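Local coordinates for ABC transporter periplasmic-binding protein YtfQ (Mycobacterium smegmatis, PDB 6HB0), which probably binds a carbohydrate outside the cytoplasm, consistent with its place as the substrate-binding component of a mycobacterial L-arabinofuranose ABC transporter, at residues A[76-81]-A[102-107]; A[84-89]-A[109-114]; A[125-130]-A[162-167]; A[149-154]-A[181-186]; A[214-219]-A[243-248]. All coordinates share one frame; numbering follows the deposited sequence.

The five contacts follow the two-lobed alpha/beta build of a periplasmic sugar-binding protein. Interactions 1 and 2 lie in the lobe whose parallel sheet holds strands 78-81 and 103-106; their centres are about 14 Å apart, and they touch through Phe-81 with Trp-89 and Leu-105 with Val-110. Interactions 3, 4 and 5 cluster in the other lobe, with centres about 14 to 16 Å apart, joined by Lys-166 to Glu-154, Arg-165 to Gln-214 and Gln-152 to Gln-214. Along the chain, 1 and 2 interleave, then 3 and 4, and interaction 5 comes last. Interactions 1 and 4, their centres about 39 Å apart, each join adjacent parallel strands: the lobes repeat one plan.

Interaction 1. Residues A[76-81]-A[102-107]; sequences VDVIAF and PVILTD
Phe-81 and Leu-105 lie side by side on neighbouring strands, both side chains pointing the same way from the sheet. The methyl CD2 of Leu-105 sits over one face of the Phe-81 ring, 3.8 Å from its centroid and toward the rim, a CH-pi contact. Phe-81 holds CG between its backbone N and carbonyl carbon (chi1 67°), which brings the ring across toward the second strand. Val-103 approaches the same ring obliquely, with CG1 3.9 Å from Phe-81 CE1. Ile-79 shares this face, while Ala-80 and Ile-104 meet on the opposite one, CB to CB at 4.0 Å. The short alanine side chain suits a position where the strands run close and Ile-104 supplies the bulk.

Four backbone hydrogen bonds fix this parallel register. Ile-79 N donates to Pro-102 O at 3.0 Å and Ile-79 O accepts from Ile-104 N at 2.9 Å; Phe-81 repeats the pattern with Ile-104 O and Thr-106 N. Pro-102, just before the second strand, has no N-H to give but takes part through its carbonyl, its CD lying against Asp-77 O.

Helix 90-98 links the two strands as a beta-alpha-beta crossover and packs Leu-93 and Thr-96 on the face of Ile-79, Phe-81 and Val-103. Helix 61-73 adds Ile-68 and Phe-71 on that side, and strand 21-26 flanks strand 78-81 along its other edge.

Interaction 2. Residues A[84-89]-A[109-114]; sequences VVRTGW and AVDTQD. With ZN (zinc ion), chain H.
Trp-89 and Val-110 form the close-packed part of this contact between two loops. The methyl CG1 of Val-110 comes to 3.4 Å from Trp-89 CD1, the two side chains crossing at about a right angle. The indole is fixed by its own loop: Trp-89 NE1 donates to Val-85 O at 2.7 Å, with the acceptor in the ring plane. A large ring that also carries one N-H suits this buried place, since it fills space and ties off a carbonyl. Beside it, Asp-111 N donates to Arg-86 O at 2.9 Å.

Toward solvent the contact becomes polar. The Arg-86 chain bends at chi3 (79°) and turns its guanidinium back over the second loop, where Ala-109 O lies against one face. Arg-86 NE donates almost straight to Asp-111 OD1 at 3.0 Å, in the guanidinium plane but from above the carboxylate, and NH2 adds a weak bond to the same oxygen. One water bridges Thr-87 OG1 and Asp-111 OD2; another links Trp-89 N with Asp-111 O. Farther along, Thr-112 OG1 accepts from Asp-114 N in an ST turn, and Asp-114 OD1 binds a zinc ion at 2.1 Å amid waters.

Both loops leave the carboxyl ends of adjacent parallel strands, 78-81 and 103-106, the edge of the sheet from which loops line the cleft in Rossmann-like solute-binding lobes.

Interaction 3. Residues A[125-130]-A[162-167]; sequences DFIEEG and AIDRKT. With ZN (zinc ion), chain F; ZN (zinc ion), chain I.
At what is probably the interlobe cleft, Phe-126, Glu-129 and Gly-130 meet Asp-164 and Arg-165 where the opening turns of two helices cross, between two zinc sites. The axes of the short helical segments 126-130 and 162-167 approach to 6.6 Å at an angle of 42°, a close crossing that the absence of a side chain at Gly-130 permits: its CA lies 3.5 Å from Arg-165 O.

Arg-165 runs out extended from CG to NE alongside Glu-129 and grips it side-on, NE at 2.9 Å and NH2 at 2.8 Å, both on Glu-129 OE1. The acceptor lies near the guanidinium edge, while the carboxylate is turned 53° from that plane. Arginine suits the place because its long chain reaches past Phe-126, whose ring stands nearly perpendicular to the guanidinium. The other oxygen, Glu-129 OE2, is taken by Arg-34 and by the backbone N of Cys-263.

The CB atoms of Phe-126 and Asp-164 touch at 3.5 Å, and Ile-127 lays CG1 along the same aspartate. Asp-164 OD2 binds a zinc ion at 2.1 Å, a site shared with Asp-160, and accepts a hydrogen bond from a water that in turn accepts from Phe-126 N. Asp-125 caps the first helix, its OD1 accepting from Glu-128 N. Glu-128 points away and binds a second zinc ion through OE2 at 2.0 Å, together with Cys-263 and Asp-292.

Helix starts gathered beside a buried arginine-glutamate pair, with Arg-34 reaching in, fit the ligand-facing end of a periplasmic-binding-protein lobe.

Interaction 4. Residues A[149-154]-A[181-186]; sequences NIVQLE and IVASQT
Ser-184 turns OG anti to its backbone N (chi1 -163°), and Glu-154 stretches out beyond CG (chi2 170°), which brings hydroxyl and carboxylate together on one face of the sheet. Ser-184 OG donates to Glu-154 OE2 at 2.6 Å, on the anti lone pair; Lys-166 forms a salt bridge to the same oxygen. A small hydroxyl suits this place, because Gln-152 CB also lies only 3.4 Å from Ser-184 OG. The extended Gln-152 carries its amide onward to Gln-214.

The strands run parallel, but not in unbroken register. Ile-150 O accepts from Val-182 N at 2.8 Å, whereas Gln-152 N donates to Ala-183 O at 2.9 Å, so one extra residue is fitted opposite Val-151: a beta bulge. Ala-183 N is left buried without a partner. Beyond it the ladder resumes through Gln-185 N to Gln-152 O and Glu-154 N to Gln-185 O. On the opposite face Val-151 CG1 touches Ala-183 CB at 4.1 Å.

Strand 179-186 is the outermost on this side. Helix 160-173, which joins the pair as a beta-alpha-beta crossover, packs Phe-169 and Ile-173 on Ile-150 and Ile-181, helix 191-204 lays Phe-201 on Val-151 and Ala-183, and strand 210-213 continues the sheet.

Interaction 5. Residues A[214-219]-A[243-248]; sequences QNDDMG and DATHDG
Asp-243 turns its side chain toward Asn-215 and Asp-216, and OD2 comes to 3.2 Å from Asn-215 CB. Asp-243 OD2 also lies 3.6 Å from Asp-216 OD1, with the two carboxylate planes 75° apart. These acids would be expected to repel; Arg-34, in a salt bridge with Asp-243 OD1, and the zinc ion bound by Asp-216 and Asp-217 may offset this. Asn-215 is the N-cap of the facing helix: its OD1 accepts from Met-218 N at 3.1 Å, while ND2 reaches Phe-189 O.

Ala-244, at the centre of an inverse gamma turn, points away from the facing segment and gives its backbone N to Glu-262. The turn swings the chain round from strand 238-242 into helix 246-253. Segment 214-219 likewise passes from strand 210-213 into a helix, so two neighbouring parallel strands each hand over to a capped helix at the same edge of the sheet, as is usual in Rossmann-like alpha/beta lobes.

Thr-245 suits the second N-cap because one hydroxyl can serve two partners. Held between the backbone N and the carbonyl carbon (chi1 63°), Thr-245 OG1 accepts from Gly-248 N at 3.2 Å and donates across the contact to Asp-216 OD2; the 2.5 Å modelled for that pair is doubtfully short. The methyl CG2 lies against the same carboxylate.

Glycine suits position 248, since a CB would sit tightly against Asp-216 CB and be crowded by Thr-245 OG1; Gly-248 CA is 4.3 Å from Asp-216 CB.

Interaction 1. Residues A[76-81]-A[102-107]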
# COMPACT_ATOMS: atom_id res chain seq x y z
N VAL A 76 3.03 -13.63 -26.23
CA VAL A 76 2.29 -13.92 -25.00
C VAL A 76 0.83 -13.53 -25.21
O VAL A 76 0.49 -12.75 -26.10
CB VAL A 76 2.87 -13.20 -23.78
CG1 VAL A 76 4.34 -13.53 -23.56
CG2 VAL A 76 2.68 -11.71 -23.89
N ASP A 77 -0.05 -14.08 -24.38
CA ASP A 77 -1.47 -13.81 -24.46
C ASP A 77 -1.87 -12.51 -23.77
O ASP A 77 -2.79 -11.85 -24.19
CB ASP A 77 -2.25 -14.97 -23.84
CG ASP A 77 -1.98 -16.32 -24.57
OD1 ASP A 77 -2.12 -16.38 -25.81
OD2 ASP A 77 -1.61 -17.28 -23.92
N VAL A 78 -1.16 -12.19 -22.69
CA VAL A 78 -1.45 -11.02 -21.85
C VAL A 78 -0.13 -10.46 -21.35
O VAL A 78 0.80 -11.18 -21.06
CB VAL A 78 -2.30 -11.42 -20.62
CG1 VAL A 78 -2.70 -10.21 -19.80
CG2 VAL A 78 -3.54 -12.18 -21.06
N ILE A 79 -0.05 -9.14 -21.26
CA ILE A 79 1.12 -8.49 -20.72
C ILE A 79 0.65 -7.68 -19.50
O ILE A 79 -0.37 -6.97 -19.54
CB ILE A 79 1.78 -7.54 -21.74
CG1 ILE A 79 2.59 -8.36 -22.74
CG2 ILE A 79 2.72 -6.55 -21.05
CD1 ILE A 79 2.96 -7.54 -23.98
N ALA A 80 1.38 -7.81 -18.40
CA ALA A 80 1.15 -6.98 -17.26
C ALA A 80 2.47 -6.40 -16.85
O ALA A 80 3.52 -7.02 -17.04
CB ALA A 80 0.54 -7.79 -16.13
N PHE A 81 2.42 -5.19 -16.33
CA PHE A 81 3.61 -4.63 -15.74
C PHE A 81 3.29 -3.60 -14.68
O PHE A 81 2.18 -3.10 -14.60
CB PHE A 81 4.53 -4.03 -16.80
CG PHE A 81 3.99 -2.81 -17.51
CD1 PHE A 81 3.04 -2.94 -18.51
CD2 PHE A 81 4.54 -1.54 -17.26
CE1 PHE A 81 2.58 -1.85 -19.19
CE2 PHE A 81 4.07 -0.44 -17.96
CZ PHE A 81 3.07 -0.60 -18.91
N PRO A 102 -3.75 -7.83 -24.76
CA PRO A 102 -4.26 -6.98 -23.67
C PRO A 102 -3.21 -6.70 -22.63
O PRO A 102 -2.34 -7.53 -22.38
CB PRO A 102 -5.36 -7.82 -23.02
CG PRO A 102 -5.58 -9.00 -23.93
CD PRO A 102 -4.37 -9.19 -24.76
N VAL A 103 -3.33 -5.56 -21.98
CA VAL A 103 -2.41 -5.11 -20.96
C VAL A 103 -3.09 -4.81 -19.63
O VAL A 103 -4.10 -4.15 -19.58
CB VAL A 103 -1.74 -3.83 -21.41
CG1 VAL A 103 -0.87 -3.25 -20.27
CG2 VAL A 103 -0.87 -4.20 -22.64
N ILE A 104 -2.47 -5.25 -18.55
CA ILE A 104 -2.93 -4.99 -17.21
C ILE A 104 -1.81 -4.25 -16.50
O ILE A 104 -0.66 -4.73 -16.48
CB ILE A 104 -3.19 -6.30 -16.46
CG1 ILE A 104 -4.27 -7.10 -17.18
CG2 ILE A 104 -3.60 -6.03 -15.02
CD1 ILE A 104 -4.60 -8.37 -16.45
N LEU A 105 -2.15 -3.13 -15.88
CA LEU A 105 -1.19 -2.38 -15.03
C LEU A 105 -1.31 -2.74 -13.58
O LEU A 105 -2.43 -2.85 -13.06
CB LEU A 105 -1.47 -0.90 -15.15
CG LEU A 105 -1.36 -0.36 -16.57
CD1 LEU A 105 -1.70 1.10 -16.63
CD2 LEU A 105 0.03 -0.61 -17.13
N THR A 106 -0.17 -2.88 -12.90
CA THR A 106 -0.19 -3.15 -11.50
C THR A 106 0.62 -2.11 -10.72
O THR A 106 1.62 -1.54 -11.20
CB THR A 106 0.38 -4.54 -11.17
OG1 THR A 106 1.76 -4.57 -11.49
CG2 THR A 106 -0.29 -5.62 -11.98
N ASP A 107 0.18 -1.88 -9.50
CA ASP A 107 0.93 -1.13 -8.46
C ASP A 107 0.94 0.41 -8.66
O ASP A 107 0.68 1.14 -7.70
CB ASP A 107 2.38 -1.64 -8.26
CG ASP A 107 2.49 -3.19 -8.12
OD1 ASP A 107 1.84 -3.79 -7.17
OD2 ASP A 107 3.26 -3.81 -8.95

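Interaction 2. Residues A[84-89]-A[109-114]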
# COMPACT_ATOMS: atom_id res chain seq x y z
N VAL A 84 7.53 1.69 -13.85
CA VAL A 84 8.55 2.32 -13.04
C VAL A 84 8.24 3.81 -12.92
O VAL A 84 8.56 4.41 -11.92
CB VAL A 84 9.96 2.07 -13.60
CG1 VAL A 84 10.08 2.35 -15.08
CG2 VAL A 84 10.97 2.94 -12.90
N VAL A 85 7.63 4.39 -13.94
CA VAL A 85 7.19 5.79 -13.93
C VAL A 85 5.79 5.88 -14.51
O VAL A 85 5.36 4.97 -15.24
CB VAL A 85 8.14 6.74 -14.73
CG1 VAL A 85 9.50 6.84 -14.07
CG2 VAL A 85 8.21 6.33 -16.18
N ARG A 86 5.09 6.96 -14.21
CA ARG A 86 3.71 7.15 -14.70
C ARG A 86 3.57 7.38 -16.18
O ARG A 86 2.52 7.04 -16.74
CB ARG A 86 3.05 8.36 -14.06
CG ARG A 86 2.71 8.24 -12.60
CD ARG A 86 1.94 9.48 -12.14
NE ARG A 86 0.54 9.42 -12.54
CZ ARG A 86 -0.39 8.69 -11.91
NH1 ARG A 86 -0.09 7.95 -10.84
NH2 ARG A 86 -1.63 8.67 -12.38
N THR A 87 4.56 8.00 -16.81
CA THR A 87 4.40 8.57 -18.14
C THR A 87 5.32 7.99 -19.16
O THR A 87 6.38 7.48 -18.85
CB THR A 87 4.73 10.10 -18.14
OG1 THR A 87 4.08 10.73 -17.05
CG2 THR A 87 4.21 10.75 -19.42
N GLY A 88 4.94 8.10 -20.42
CA GLY A 88 5.78 7.70 -21.51
C GLY A 88 5.55 6.28 -22.01
O GLY A 88 6.40 5.71 -22.69
N TRP A 89 4.38 5.73 -21.72
CA TRP A 89 4.04 4.41 -22.16
C TRP A 89 3.21 4.35 -23.42
O TRP A 89 2.99 3.24 -23.94
CB TRP A 89 3.29 3.66 -21.05
CG TRP A 89 4.02 3.65 -19.79
CD1 TRP A 89 3.80 4.42 -18.68
CD2 TRP A 89 5.17 2.86 -19.51
NE1 TRP A 89 4.75 4.15 -17.72
CE2 TRP A 89 5.59 3.19 -18.21
CE3 TRP A 89 5.85 1.87 -20.21
CZ2 TRP A 89 6.64 2.57 -17.61
CZ3 TRP A 89 6.93 1.27 -19.61
CH2 TRP A 89 7.29 1.61 -18.32
N ALA A 109 -0.28 3.68 -11.25
CA ALA A 109 -1.14 4.12 -12.33
C ALA A 109 -0.35 4.90 -13.36
O ALA A 109 0.67 5.45 -13.03
CB ALA A 109 -2.21 5.04 -11.77
N VAL A 110 -0.80 4.92 -14.60
CA VAL A 110 -0.12 5.72 -15.61
C VAL A 110 -0.94 6.92 -16.04
O VAL A 110 -2.14 6.94 -15.89
CB VAL A 110 0.28 4.92 -16.85
CG1 VAL A 110 1.27 3.83 -16.45
CG2 VAL A 110 -0.96 4.42 -17.58
N ASP A 111 -0.23 7.90 -16.59
CA ASP A 111 -0.83 9.02 -17.30
C ASP A 111 -0.84 8.58 -18.76
O ASP A 111 0.18 8.13 -19.29
CB ASP A 111 0.10 10.25 -17.27
CG ASP A 111 0.18 10.95 -15.91
OD1 ASP A 111 -0.64 10.69 -14.99
OD2 ASP A 111 1.11 11.81 -15.79
N THR A 112 -1.96 8.70 -19.43
CA THR A 112 -1.96 8.43 -20.86
C THR A 112 -2.60 9.57 -21.60
O THR A 112 -3.46 10.26 -21.04
CB THR A 112 -2.71 7.14 -21.20
OG1 THR A 112 -2.64 6.90 -22.61
CG2 THR A 112 -4.14 7.19 -20.67
N GLN A 113 -2.19 9.77 -22.84
CA GLN A 113 -2.88 10.71 -23.72
C GLN A 113 -3.75 9.94 -24.76
O GLN A 113 -4.22 10.54 -25.70
CB GLN A 113 -1.87 11.62 -24.43
CG GLN A 113 -0.74 12.19 -23.55
CD GLN A 113 -1.26 13.20 -22.55
OE1 GLN A 113 -2.10 14.05 -22.89
NE2 GLN A 113 -0.78 13.12 -21.32
N ASP A 114 -3.91 8.62 -24.61
CA ASP A 114 -4.61 7.79 -25.60
C ASP A 114 -5.77 7.16 -24.88
O ASP A 114 -5.93 7.30 -23.66
CB ASP A 114 -3.72 6.67 -26.16
CG ASP A 114 -2.62 7.18 -27.03
OD1 ASP A 114 -2.63 8.39 -27.38
OD2 ASP A 114 -1.73 6.36 -27.38
ZN ZN H . -1.07 9.41 -28.44
O HOH W 1 2.07 13.14 -17.85
O HOH W 2 1.56 6.57 -20.84
O HOH W 3 -2.51 11.09 -27.93
O HOH W 4 0.48 9.58 -26.54
O HOH W 5 -0.29 7.82 -28.73
O HOH W 6 -2.46 8.79 -30.03

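Interaction 3. Residues A[125-130]-A[162-167]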
# COMPACT_ATOMS: atom_id res chain seq x y z
N ASP A 125 -4.62 2.21 -2.77
CA ASP A 125 -5.12 3.56 -2.67
C ASP A 125 -4.61 4.29 -1.40
O ASP A 125 -5.15 4.11 -0.29
CB ASP A 125 -6.62 3.47 -2.60
CG ASP A 125 -7.32 4.84 -2.78
OD1 ASP A 125 -6.69 5.91 -2.61
OD2 ASP A 125 -8.53 4.81 -3.06
N PHE A 126 -3.61 5.15 -1.55
CA PHE A 126 -3.02 5.79 -0.38
C PHE A 126 -3.91 6.87 0.23
O PHE A 126 -3.82 7.12 1.44
CB PHE A 126 -1.70 6.42 -0.76
CG PHE A 126 -0.71 5.44 -1.33
CD1 PHE A 126 -0.44 4.24 -0.69
CD2 PHE A 126 -0.04 5.73 -2.52
CE1 PHE A 126 0.49 3.36 -1.19
CE2 PHE A 126 0.86 4.83 -3.05
CZ PHE A 126 1.14 3.67 -2.37
N ILE A 127 -4.73 7.53 -0.57
CA ILE A 127 -5.68 8.52 -0.05
C ILE A 127 -6.63 7.79 0.88
O ILE A 127 -6.88 8.21 1.97
CB ILE A 127 -6.46 9.24 -1.16
CG1 ILE A 127 -5.53 10.07 -2.03
CG2 ILE A 127 -7.59 10.07 -0.55
CD1 ILE A 127 -6.20 10.72 -3.20
N GLU A 128 -7.14 6.65 0.41
CA GLU A 128 -8.04 5.83 1.20
C GLU A 128 -7.41 5.43 2.54
O GLU A 128 -8.08 5.46 3.56
CB GLU A 128 -8.47 4.62 0.38
CG GLU A 128 -9.27 3.56 1.11
CD GLU A 128 -8.56 2.22 1.03
OE1 GLU A 128 -7.82 1.87 1.99
OE2 GLU A 128 -8.65 1.56 -0.05
N GLU A 129 -6.13 5.07 2.57
CA GLU A 129 -5.45 4.79 3.83
C GLU A 129 -5.52 5.94 4.82
O GLU A 129 -5.89 5.75 5.97
CB GLU A 129 -3.95 4.41 3.64
CG GLU A 129 -3.76 3.03 2.97
CD GLU A 129 -2.28 2.69 2.73
OE1 GLU A 129 -1.52 3.63 2.33
OE2 GLU A 129 -1.90 1.48 2.92
N GLY A 130 -5.14 7.13 4.36
CA GLY A 130 -5.21 8.29 5.21
C GLY A 130 -6.62 8.55 5.65
O GLY A 130 -6.86 8.83 6.78
N ALA A 162 2.96 9.80 0.79
CA ALA A 162 2.96 10.88 1.79
C ALA A 162 1.93 11.99 1.48
O ALA A 162 1.15 12.39 2.35
CB ALA A 162 4.35 11.46 1.97
N ILE A 163 1.89 12.45 0.24
CA ILE A 163 0.97 13.46 -0.23
C ILE A 163 -0.45 12.93 -0.09
O ILE A 163 -1.36 13.61 0.43
CB ILE A 163 1.24 13.83 -1.71
CG1 ILE A 163 2.58 14.56 -1.84
CG2 ILE A 163 0.07 14.58 -2.33
CD1 ILE A 163 2.97 14.96 -3.24
N ASP A 164 -0.65 11.70 -0.52
CA ASP A 164 -1.98 11.13 -0.55
C ASP A 164 -2.52 10.77 0.83
O ASP A 164 -3.68 10.95 1.08
CB ASP A 164 -1.99 9.87 -1.41
CG ASP A 164 -1.97 10.16 -2.92
OD1 ASP A 164 -2.07 11.32 -3.39
OD2 ASP A 164 -1.89 9.15 -3.64
N ARG A 165 -1.68 10.22 1.72
CA ARG A 165 -2.11 9.94 3.04
C ARG A 165 -2.47 11.23 3.80
O ARG A 165 -3.40 11.22 4.61
CB ARG A 165 -1.07 9.15 3.78
CG ARG A 165 -1.00 7.72 3.30
CD ARG A 165 0.14 6.96 3.96
NE ARG A 165 0.27 5.66 3.29
CZ ARG A 165 1.34 4.90 3.26
NH1 ARG A 165 2.47 5.21 3.89
NH2 ARG A 165 1.26 3.79 2.57
N LYS A 166 -1.75 12.31 3.52
CA LYS A 166 -2.07 13.60 4.14
C LYS A 166 -3.43 14.10 3.65
O LYS A 166 -4.26 14.50 4.43
CB LYS A 166 -0.99 14.63 3.87
CG LYS A 166 -1.26 16.01 4.45
CD LYS A 166 0.02 16.87 4.39
CE LYS A 166 -0.26 18.25 4.97
NZ LYS A 166 0.98 18.91 5.48
N THR A 167 -3.64 14.01 2.35
CA THR A 167 -4.91 14.41 1.74
C THR A 167 -6.03 13.60 2.33
O THR A 167 -7.03 14.14 2.77
CB THR A 167 -4.83 14.24 0.23
OG1 THR A 167 -3.84 15.15 -0.25
CG2 THR A 167 -6.17 14.50 -0.44
ZN ZN F . -7.74 -0.19 -0.00
ZN ZN I . -1.24 9.38 -5.65
O HOH W 7 -3.42 7.10 -3.99
O HOH W 8 -1.43 11.54 -6.02
O HOH W 9 -8.85 -0.95 -1.51
O HOH W 10 -3.32 9.83 -6.41
O HOH W 11 -1.17 7.37 -5.74

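Interaction 4. Residues A[149-154]-A[181-186]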
# COMPACT_ATOMS: atom_id res chain seq x y z
N ASN A 149 -6.23 17.47 19.71
CA ASN A 149 -5.03 17.92 19.03
C ASN A 149 -4.28 16.74 18.43
O ASN A 149 -3.84 15.84 19.14
CB ASN A 149 -4.16 18.70 19.99
CG ASN A 149 -4.76 20.08 20.36
OD1 ASN A 149 -5.65 20.58 19.72
ND2 ASN A 149 -4.22 20.67 21.35
N ILE A 150 -4.18 16.77 17.12
CA ILE A 150 -3.56 15.70 16.35
C ILE A 150 -2.21 16.21 15.88
O ILE A 150 -2.12 17.34 15.41
CB ILE A 150 -4.39 15.37 15.11
CG1 ILE A 150 -5.79 14.90 15.52
CG2 ILE A 150 -3.71 14.27 14.28
CD1 ILE A 150 -6.77 14.88 14.35
N VAL A 151 -1.17 15.40 16.04
CA VAL A 151 0.07 15.68 15.33
C VAL A 151 0.29 14.62 14.27
O VAL A 151 -0.09 13.48 14.46
CB VAL A 151 1.25 15.83 16.27
CG1 VAL A 151 0.96 16.96 17.27
CG2 VAL A 151 1.66 14.52 16.92
N GLN A 152 0.88 15.01 13.15
CA GLN A 152 1.06 14.13 12.03
C GLN A 152 2.51 13.97 11.65
O GLN A 152 3.23 14.95 11.39
CB GLN A 152 0.24 14.65 10.85
CG GLN A 152 0.37 13.80 9.59
CD GLN A 152 -0.69 14.06 8.51
OE1 GLN A 152 -0.78 13.30 7.53
NE2 GLN A 152 -1.44 15.14 8.65
N LEU A 153 2.95 12.73 11.60
CA LEU A 153 4.30 12.40 11.12
C LEU A 153 4.14 12.02 9.67
O LEU A 153 3.54 10.98 9.34
CB LEU A 153 4.87 11.26 11.95
CG LEU A 153 5.02 11.53 13.45
CD1 LEU A 153 5.39 10.25 14.19
CD2 LEU A 153 6.10 12.57 13.68
N GLU A 154 4.59 12.91 8.77
CA GLU A 154 4.45 12.68 7.37
C GLU A 154 5.61 11.89 6.81
O GLU A 154 6.73 11.95 7.33
CB GLU A 154 4.41 14.00 6.61
CG GLU A 154 3.41 14.98 7.10
CD GLU A 154 3.61 16.36 6.44
OE1 GLU A 154 4.26 16.45 5.38
OE2 GLU A 154 3.06 17.34 6.98
N ILE A 181 -5.38 19.30 13.35
CA ILE A 181 -3.99 19.00 13.22
C ILE A 181 -3.16 20.21 13.68
O ILE A 181 -3.14 21.22 13.00
CB ILE A 181 -3.66 18.64 11.79
CG1 ILE A 181 -4.44 17.37 11.39
CG2 ILE A 181 -2.13 18.45 11.66
CD1 ILE A 181 -4.45 17.15 9.90
N VAL A 182 -2.46 20.08 14.80
CA VAL A 182 -1.74 21.22 15.38
C VAL A 182 -0.26 21.21 15.00
O VAL A 182 0.44 22.18 15.22
CB VAL A 182 -1.92 21.32 16.93
CG1 VAL A 182 -3.38 21.62 17.27
CG2 VAL A 182 -1.41 20.08 17.65
N ALA A 183 0.23 20.11 14.46
CA ALA A 183 1.60 20.08 13.92
C ALA A 183 1.69 18.94 12.93
O ALA A 183 1.04 17.91 13.12
CB ALA A 183 2.62 19.91 15.02
N SER A 184 2.48 19.14 11.88
CA SER A 184 2.60 18.19 10.80
C SER A 184 3.98 18.37 10.18
O SER A 184 4.34 19.47 9.79
CB SER A 184 1.52 18.39 9.79
OG SER A 184 1.38 17.24 8.97
N GLN A 185 4.79 17.32 10.20
CA GLN A 185 6.16 17.45 9.74
C GLN A 185 6.67 16.10 9.23
O GLN A 185 6.29 15.07 9.76
CB GLN A 185 7.02 17.95 10.90
CG GLN A 185 8.47 18.16 10.57
CD GLN A 185 9.21 18.92 11.65
OE1 GLN A 185 8.61 19.71 12.38
NE2 GLN A 185 10.51 18.66 11.77
N THR A 186 7.53 16.12 8.22
CA THR A 186 8.08 14.89 7.70
C THR A 186 9.00 14.19 8.68
O THR A 186 9.90 14.81 9.28
CB THR A 186 8.84 15.11 6.34
OG1 THR A 186 9.26 13.82 5.84
CG2 THR A 186 10.05 16.01 6.53

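Interaction 5. Residues A[214-219]-A[243-248]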
# COMPACT_ATOMS: atom_id res chain seq x y z
N GLN A 214 2.22 8.21 9.27
CA GLN A 214 1.94 7.75 7.93
C GLN A 214 2.66 6.44 7.57
O GLN A 214 2.42 5.94 6.49
CB GLN A 214 2.33 8.81 6.90
CG GLN A 214 1.42 9.97 6.88
CD GLN A 214 1.79 10.95 5.80
OE1 GLN A 214 2.72 10.70 5.03
NE2 GLN A 214 1.08 12.09 5.75
N ASN A 215 3.51 5.91 8.43
CA ASN A 215 3.93 4.51 8.34
C ASN A 215 4.27 3.95 9.71
O ASN A 215 4.32 4.69 10.71
CB ASN A 215 5.05 4.26 7.30
CG ASN A 215 6.43 4.55 7.82
OD1 ASN A 215 6.61 5.33 8.77
ND2 ASN A 215 7.44 3.93 7.18
N ASP A 216 4.51 2.64 9.77
CA ASP A 216 4.76 1.95 11.02
C ASP A 216 6.06 2.43 11.66
O ASP A 216 6.09 2.65 12.85
CB ASP A 216 4.77 0.40 10.86
CG ASP A 216 5.94 -0.14 10.00
OD1 ASP A 216 6.38 0.56 9.05
OD2 ASP A 216 6.40 -1.28 10.26
N ASP A 217 7.12 2.60 10.88
CA ASP A 217 8.41 2.98 11.47
C ASP A 217 8.37 4.31 12.21
O ASP A 217 8.87 4.41 13.31
CB ASP A 217 9.51 3.00 10.43
CG ASP A 217 9.77 1.61 9.84
OD1 ASP A 217 9.78 0.59 10.60
OD2 ASP A 217 9.95 1.56 8.62
N MET A 218 7.77 5.31 11.61
CA MET A 218 7.63 6.61 12.24
C MET A 218 6.78 6.50 13.51
O MET A 218 7.12 7.09 14.53
CB MET A 218 7.02 7.63 11.27
CG MET A 218 7.96 7.97 10.17
SD MET A 218 7.42 9.39 9.19
CE MET A 218 5.81 8.83 8.54
N GLY A 219 5.73 5.69 13.44
CA GLY A 219 4.91 5.41 14.62
C GLY A 219 5.71 4.74 15.73
O GLY A 219 5.55 5.07 16.89
N ASP A 243 0.20 0.73 7.82
CA ASP A 243 1.08 -0.44 7.54
C ASP A 243 0.91 -1.52 8.63
O ASP A 243 1.33 -1.37 9.77
CB ASP A 243 2.58 -0.14 7.43
CG ASP A 243 2.97 0.77 6.29
OD1 ASP A 243 2.29 0.87 5.26
OD2 ASP A 243 4.04 1.36 6.45
N ALA A 244 0.29 -2.62 8.26
CA ALA A 244 0.06 -3.69 9.20
C ALA A 244 1.26 -4.64 9.16
O ALA A 244 1.14 -5.78 8.72
CB ALA A 244 -1.22 -4.39 8.84
N THR A 245 2.41 -4.15 9.56
CA THR A 245 3.61 -4.94 9.58
C THR A 245 3.70 -5.67 10.93
O THR A 245 3.00 -5.37 11.91
CB THR A 245 4.84 -4.04 9.48
OG1 THR A 245 4.90 -3.19 10.63
CG2 THR A 245 4.83 -3.22 8.21
N HIS A 246 4.61 -6.61 11.00
CA HIS A 246 4.82 -7.35 12.24
C HIS A 246 5.07 -6.40 13.46
O HIS A 246 4.42 -6.55 14.51
CB HIS A 246 5.99 -8.35 12.09
CG HIS A 246 5.88 -9.53 13.02
ND1 HIS A 246 5.53 -10.79 12.57
CD2 HIS A 246 6.02 -9.62 14.36
CE1 HIS A 246 5.44 -11.61 13.62
NE2 HIS A 246 5.74 -10.93 14.71
N ASP A 247 6.00 -5.47 13.32
CA ASP A 247 6.38 -4.62 14.46
C ASP A 247 5.30 -3.61 14.83
O ASP A 247 5.08 -3.35 16.04
CB ASP A 247 7.73 -3.97 14.23
CG ASP A 247 8.87 -5.01 14.26
OD1 ASP A 247 8.66 -6.19 14.69
OD2 ASP A 247 9.99 -4.66 13.88
N GLY A 248 4.60 -3.13 13.81
CA GLY A 248 3.42 -2.28 14.00
C GLY A 248 2.35 -2.99 14.77
O GLY A 248 1.84 -2.52 15.79